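Local atomic coordinates of glycosyl hydrolase (Rhizobium leguminosarum bv. trifolii, PDB entry 5NDX), a protein that probably hydrolyses O-glycosidic bonds as a bacterial orthologue of human alpha-L-iduronidase, in glycoside hydrolase family 39. Residues F18-R23 against L48-I53. The protein carries 2 engineered substitutions. Sequence-based numbering, arbitrary orientation.
Sequences FNRFWR and LPNEGI. With 8U8 ((2~{R},3~{S},4~{S},5~{R},6~{S})-6-(4-methyl-2-oxidanylidene-chromen-7-yl)oxy-3,4,5-tris(oxidanyl)oxane-2-carboxylic acid), chain N; SO4 (sulfate ion), chain B.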
loop_
_atom_site.group_PDB
_atom_site.type_symbol
_atom_site.label_atom_id
_atom_site.label_comp_id
_atom_site.label_asym_id
_atom_site.label_seq_id
_atom_site.Cartn_x
_atom_site.Cartn_y
_atom_site.Cartn_z
ATOM N N PHE A 18 2.238 12.466 -13.892
ATOM C CA PHE A 18 1.525 11.954 -12.735
ATOM C C PHE A 18 2.379 10.869 -12.130
ATOM O O PHE A 18 2.778 9.952 -12.836
ATOM C CB PHE A 18 0.177 11.345 -13.142
ATOM C CG PHE A 18 -0.645 10.949 -11.976
ATOM C CD1 PHE A 18 -1.219 11.934 -11.161
ATOM C CD2 PHE A 18 -0.758 9.611 -11.617
ATOM C CE1 PHE A 18 -1.969 11.566 -10.063
ATOM C CE2 PHE A 18 -1.504 9.253 -10.527
ATOM C CZ PHE A 18 -2.093 10.226 -9.735
ATOM N N ASN A 19 2.648 10.972 -10.840
ATOM C CA ASN A 19 3.291 9.916 -10.108
ATOM C C ASN A 19 2.332 9.264 -9.129
ATOM O O ASN A 19 1.522 9.949 -8.472
ATOM C CB ASN A 19 4.469 10.461 -9.346
ATOM C CG ASN A 19 5.637 10.817 -10.273
ATOM O OD1 ASN A 19 5.620 11.987 -10.650
ATOM N N ARG A 20 2.458 7.947 -9.024
ATOM C CA ARG A 20 1.745 7.170 -8.008
ATOM C C ARG A 20 2.623 7.198 -6.788
ATOM O O ARG A 20 3.471 6.342 -6.593
ATOM C CB ARG A 20 1.448 5.742 -8.499
ATOM C CG ARG A 20 0.623 5.742 -9.814
ATOM C CD ARG A 20 0.470 4.358 -10.448
ATOM N NE ARG A 20 1.804 3.843 -10.637
ATOM C CZ ARG A 20 2.214 2.615 -10.427
ATOM N NH1 ARG A 20 1.394 1.613 -10.088
ATOM N NH2 ARG A 20 3.496 2.416 -10.529
ATOM N N PHE A 21 2.411 8.214 -5.949
ATOM C CA PHE A 21 3.314 8.549 -4.881
ATOM C C PHE A 21 3.015 7.894 -3.509
ATOM O O PHE A 21 3.636 8.258 -2.511
ATOM C CB PHE A 21 3.371 10.090 -4.753
ATOM C CG PHE A 21 2.037 10.739 -4.410
ATOM C CD1 PHE A 21 1.563 10.751 -3.114
ATOM C CD2 PHE A 21 1.253 11.302 -5.399
ATOM C CE1 PHE A 21 0.320 11.318 -2.814
ATOM C CE2 PHE A 21 0.001 11.873 -5.120
ATOM C CZ PHE A 21 -0.448 11.893 -3.834
ATOM N N TRP A 22 2.070 6.960 -3.464
ATOM C CA TRP A 22 1.492 6.405 -2.248
ATOM C C TRP A 22 1.792 4.917 -2.116
ATOM O O TRP A 22 1.073 4.209 -1.388
ATOM C CB TRP A 22 -0.043 6.554 -2.262
ATOM C CG TRP A 22 -0.618 5.931 -3.521
ATOM C CD1 TRP A 22 -0.861 4.598 -3.764
ATOM C CD2 TRP A 22 -0.938 6.622 -4.718
ATOM N NE1 TRP A 22 -1.367 4.447 -5.021
ATOM C CE2 TRP A 22 -1.394 5.670 -5.640
ATOM C CE3 TRP A 22 -0.909 7.972 -5.090
ATOM C CZ2 TRP A 22 -1.818 6.018 -6.928
ATOM C CZ3 TRP A 22 -1.322 8.321 -6.361
ATOM C CH2 TRP A 22 -1.799 7.345 -7.261
ATOM N N ARG A 23 2.841 4.434 -2.773
ATOM C CA ARG A 23 2.991 2.983 -2.986
ATOM C C ARG A 23 3.829 2.364 -1.873
ATOM O O ARG A 23 4.925 1.839 -2.072
ATOM C CB ARG A 23 3.516 2.664 -4.374
ATOM C CG ARG A 23 2.528 2.941 -5.516
ATOM C CD ARG A 23 3.148 3.542 -6.789
ATOM N NE ARG A 23 4.082 2.734 -7.204
ATOM C CZ ARG A 23 5.296 2.883 -7.678
ATOM N NH1 ARG A 23 5.940 3.969 -8.122
ATOM N NH2 ARG A 23 5.798 1.683 -7.851
ATOM N N LEU A 48 0.214 -6.338 -6.609
ATOM C CA LEU A 48 -0.610 -5.261 -7.158
ATOM C C LEU A 48 -0.093 -4.869 -8.519
ATOM O O LEU A 48 1.072 -4.965 -8.779
ATOM C CB LEU A 48 -0.685 -4.022 -6.266
ATOM C CG LEU A 48 -1.676 -4.025 -5.102
ATOM C CD1 LEU A 48 -1.201 -4.904 -4.011
ATOM C CD2 LEU A 48 -1.886 -2.641 -4.504
ATOM N N PRO A 49 -0.971 -4.382 -9.398
ATOM C CA PRO A 49 -0.503 -4.005 -10.740
ATOM C C PRO A 49 0.620 -3.006 -10.667
ATOM O O PRO A 49 0.542 -2.061 -9.872
ATOM C CB PRO A 49 -1.715 -3.340 -11.351
ATOM C CG PRO A 49 -2.885 -3.916 -10.632
ATOM C CD PRO A 49 -2.421 -4.281 -9.260
ATOM N N ASN A 50 1.669 -3.220 -11.460
ATOM C CA ASN A 50 2.693 -2.213 -11.663
ATOM C C ASN A 50 3.349 -1.724 -10.370
ATOM O O ASN A 50 3.456 -0.524 -10.124
ATOM C CB ASN A 50 2.058 -1.001 -12.432
ATOM C CG ASN A 50 3.110 -0.017 -12.977
ATOM O OD1 ASN A 50 4.298 -0.289 -12.946
ATOM N ND2 ASN A 50 2.659 1.155 -13.479
ATOM N N GLU A 51 3.745 -2.663 -9.528
ATOM C CA GLU A 51 4.330 -2.350 -8.232
ATOM C C GLU A 51 3.436 -1.391 -7.413
ATOM O O GLU A 51 3.903 -0.422 -6.814
ATOM C CB GLU A 51 5.763 -1.809 -8.412
ATOM C CG GLU A 51 6.738 -2.797 -9.123
ATOM C CD GLU A 51 8.150 -2.156 -9.220
ATOM O OE1 GLU A 51 8.321 -1.229 -10.019
ATOM O OE2 GLU A 51 9.006 -2.416 -8.378
ATOM N N GLY A 52 2.145 -1.696 -7.375
ATOM C CA GLY A 52 1.122 -0.839 -6.702
ATOM C C GLY A 52 1.408 -0.616 -5.227
ATOM O O GLY A 52 1.057 0.429 -4.675
ATOM N N ILE A 53 2.048 -1.598 -4.588
ATOM C CA ILE A 53 2.787 -1.341 -3.343
ATOM C C ILE A 53 4.216 -1.813 -3.553
ATOM O O ILE A 53 4.449 -2.958 -3.960
ATOM C CB ILE A 53 2.180 -2.050 -2.113
ATOM C CG1 ILE A 53 0.788 -1.466 -1.799
ATOM C CG2 ILE A 53 3.052 -1.811 -0.874
ATOM C CD1 ILE A 53 0.017 -2.309 -0.803
HETATM C C15 8U8 N . 11.519 8.095 1.209
HETATM C C13 8U8 N . 11.568 8.598 -0.094
HETATM C C14 8U8 N . 12.322 9.730 -0.375
HETATM C C16 8U8 N . 12.434 10.185 -1.681
HETATM O O9 8U8 N . 13.058 11.215 -1.904
HETATM O O8 8U8 N . 11.748 9.576 -2.685
HETATM C C11 8U8 N . 11.052 8.446 -2.440
HETATM C C10 8U8 N . 10.482 7.852 -3.538
HETATM C C12 8U8 N . 10.937 7.939 -1.153
HETATM C C7 8U8 N . 10.210 6.758 -0.993
HETATM C C8 8U8 N . 9.623 6.158 -2.102
HETATM C C9 8U8 N . 9.759 6.688 -3.387
HETATM O O2 8U8 N . 9.174 6.045 -4.448
HETATM C C5 8U8 N . 9.672 6.303 -5.788
HETATM O O1 8U8 N . 8.893 7.453 -6.164
HETATM C C1 8U8 N . 9.004 7.939 -7.521
HETATM C C6 8U8 N . 10.449 8.468 -7.829
HETATM O O7 8U8 N . 11.161 8.865 -6.885
HETATM O O6 8U8 N . 10.827 8.399 -9.008
HETATM C C2 8U8 N . 8.609 6.772 -8.423
HETATM O O5 8U8 N . 8.644 7.134 -9.838
HETATM C C3 8U8 N . 9.524 5.557 -8.147
HETATM O O4 8U8 N . 9.065 4.490 -8.936
HETATM C C4 8U8 N . 9.409 5.141 -6.680
HETATM O O3 8U8 N . 10.320 4.088 -6.358
HETATM S S SO4 B . 5.153 6.144 -10.667
HETATM O O1 SO4 B . 4.312 7.146 -11.346
HETATM O O2 SO4 B . 4.768 4.782 -11.124
HETATM O O3 SO4 B . 5.129 6.279 -9.188
HETATM O O4 SO4 B . 6.559 6.385 -11.084
HETATM O O HOH W 1 -1.409 1.682 -5.446
HETATM O O HOH W 2 7.943 1.239 -9.429
#
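R20 and R23 lie one over the other, and both reach the backbone of 48-53. The NH2 of R20 sits over the centre of the R23 guanidinium, 3.3 Å above its plane. The opposite face of the R20 group carries the side-chain amide of N50, turned only 12° from parallel. Its ND2 is a second donor, so this is a stack and not a bond. R20 grips N50 end-on with two hydrogen bonds: N50 O lies in the guanidinium plane, 3.0 Å from both NH1 and NH2. R23 uses its side instead, with NE at 3.2 Å and NH2 at 3.0 Å from E51 O. Both R23 donors stand above the E51 carbonyl plane, as R20 NH1 does above that of N50; R20 NH2 comes nearly along the C=O axis. The chain of R23 bends at chi2 and chi3, and its CG rests against G52 O.

Both segments are loops leading into the first two strands of the parallel TIM barrel, 24-27 and 55-58. R23 belongs to the ligand pocket; its NH1 donates a hydrogen bond to 8U8 O4 at 3.3 Å, and K54 also binds this ligand. A sulfate, probably from the crystallisation liquor, bridges R20 and R23 and may offset their like charges. An alanine at R23 would remove the bonds to E51 O and 8U8 O4 and would probably weaken the hold on the ligand. Water joins R23 NH2 to E51 OE1. Another links W22 NE1 to G52 O.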